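Local coordinates for 3-oxo-tetronate kinase (Salmonella typhimurium, PDB 3DQQ), which probably catalyses the ATP-dependent phosphorylation of 3-oxo-tetronate to 3-oxo-tetronate 4-phosphate, as a member of the four-carbon acid sugar kinase family, at the interface of chains A and B. Numbering follows the deposited sequence. Chains: chain A/B, Putative tRNA synthase.

The interface of chains A and B. Residues chain A 261-262, 265, 320; chain B 261-262, 265, 320.
A:Ser261 is extended (phi/psi -81/165°); A:Gln262 opens helix 262-271 and already has helical torsions. The patch belongs to the nucleotide-binding C-terminal domain of a four-carbon acid sugar kinase. It is part of a two-fold symmetric interface between identical chains, which may or may not be the biological dimer. Each contact has a twin with the chains exchanged. The side chain of A:Gln262 is extended beyond CG (chi2 179°) and reaches across to the other subunit. The side chains of A:Gln262 and B:Gln262 run past each other in opposite directions, and CG of A:Gln262 lies 3.5 Å from CG of B:Gln262. Their amide planes are nearly coplanar. The amide oxygen OE1 of A:Gln262 accepts a hydrogen bond from the side-chain amide NE2 of B:Gln320, at 2.7 Å. The donor lies nearly along the C=O axis, and the bond is bent at the hydrogen. The two amides meet tip to tip with perpendicular planes, and OE1 is tilted out of the B:Gln320 amide plane. B:Gln320 sits in the 3-10 helix 318-320. Its side chain is bent at chi2. B:Asn265 comes from the next turn of the B helix and crosses A:Gln262 obliquely. ND2 of B:Asn265 lies 3.3 Å from NE2 of A:Gln262. Both are donors as modelled, so no hydrogen bond is assigned; the amide orientations are not certain at this resolution. The same A:Gln262 NE2 lies against CG of B:Gln262.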
loop_
_atom_site.group_PDB
_atom_site.type_symbol
_atom_site.label_atom_id
_atom_site.label_comp_id
_atom_site.label_asym_id
_atom_site.label_seq_id
_atom_site.Cartn_x
_atom_site.Cartn_y
_atom_site.Cartn_z
ATOM N N SER A 261 -5.465 2.807 -5.884
ATOM C CA SER A 261 -4.838 3.955 -5.285
ATOM C C SER A 261 -5.784 5.003 -4.702
ATOM O O SER A 261 -6.963 5.016 -5.009
ATOM C CB SER A 261 -3.965 4.618 -6.354
ATOM O OG SER A 261 -4.734 5.326 -7.310
ATOM N N GLN A 262 -5.247 5.914 -3.887
ATOM C CA GLN A 262 -6.036 6.993 -3.300
ATOM C C GLN A 262 -6.693 7.833 -4.358
ATOM O O GLN A 262 -7.875 8.160 -4.257
ATOM C CB GLN A 262 -5.195 7.866 -2.336
ATOM C CG GLN A 262 -5.311 7.292 -0.844
ATOM C CD GLN A 262 -4.496 8.046 0.305
ATOM O OE1 GLN A 262 -3.461 8.722 0.045
ATOM N NE2 GLN A 262 -4.980 7.908 1.580
ATOM N N ASN A 265 -9.285 5.983 -6.389
ATOM C CA ASN A 265 -10.479 5.882 -5.572
ATOM C C ASN A 265 -11.307 7.127 -5.648
ATOM O O ASN A 265 -12.519 7.040 -5.737
ATOM C CB ASN A 265 -10.125 5.627 -4.126
ATOM C CG ASN A 265 -9.900 4.152 -3.824
ATOM O OD1 ASN A 265 -9.389 3.369 -4.668
ATOM N ND2 ASN A 265 -10.283 3.748 -2.607
ATOM N N GLN A 320 -10.327 -3.043 -2.303
ATOM C CA GLN A 320 -10.479 -2.638 -0.898
ATOM C C GLN A 320 -11.018 -3.763 0.044
ATOM O O GLN A 320 -11.477 -3.481 1.145
ATOM C CB GLN A 320 -11.388 -1.377 -0.875
ATOM C CG GLN A 320 -10.721 -0.092 -1.421
ATOM C CD GLN A 320 -9.760 0.512 -0.394
ATOM O OE1 GLN A 320 -8.606 0.084 -0.251
ATOM N NE2 GLN A 320 -10.251 1.484 0.354
ATOM N N SER B 261 -2.363 5.217 6.289
ATOM C CA SER B 261 -3.555 4.650 5.720
ATOM C C SER B 261 -4.606 5.649 5.240
ATOM O O SER B 261 -4.573 6.810 5.606
ATOM C CB SER B 261 -4.186 3.738 6.777
ATOM O OG SER B 261 -4.824 4.473 7.806
ATOM N N GLN B 262 -5.571 5.177 4.447
ATOM C CA GLN B 262 -6.657 6.020 3.958
ATOM C C GLN B 262 -7.426 6.641 5.089
ATOM O O GLN B 262 -7.725 7.834 5.066
ATOM C CB GLN B 262 -7.599 5.251 2.999
ATOM C CG GLN B 262 -7.098 5.430 1.488
ATOM C CD GLN B 262 -7.931 4.694 0.339
ATOM O OE1 GLN B 262 -8.620 3.663 0.582
ATOM N NE2 GLN B 262 -7.845 5.240 -0.915
ATOM N N ASN B 265 -5.408 9.080 7.151
ATOM C CA ASN B 265 -5.317 10.312 6.391
ATOM C C ASN B 265 -6.535 11.164 6.572
ATOM O O ASN B 265 -6.412 12.368 6.718
ATOM C CB ASN B 265 -5.145 10.028 4.917
ATOM C CG ASN B 265 -3.693 9.783 4.529
ATOM O OD1 ASN B 265 -2.883 9.212 5.304
ATOM N ND2 ASN B 265 -3.341 10.220 3.314
ATOM N N GLN B 320 3.424 10.119 2.660
ATOM C CA GLN B 320 2.954 10.353 1.288
ATOM C C GLN B 320 4.042 10.914 0.318
ATOM O O GLN B 320 3.718 11.436 -0.743
ATOM C CB GLN B 320 1.717 11.292 1.377
ATOM C CG GLN B 320 0.444 10.628 1.954
ATOM C CD GLN B 320 -0.236 9.736 0.912
ATOM O OE1 GLN B 320 0.154 8.582 0.689
ATOM N NE2 GLN B 320 -1.232 10.287 0.242
#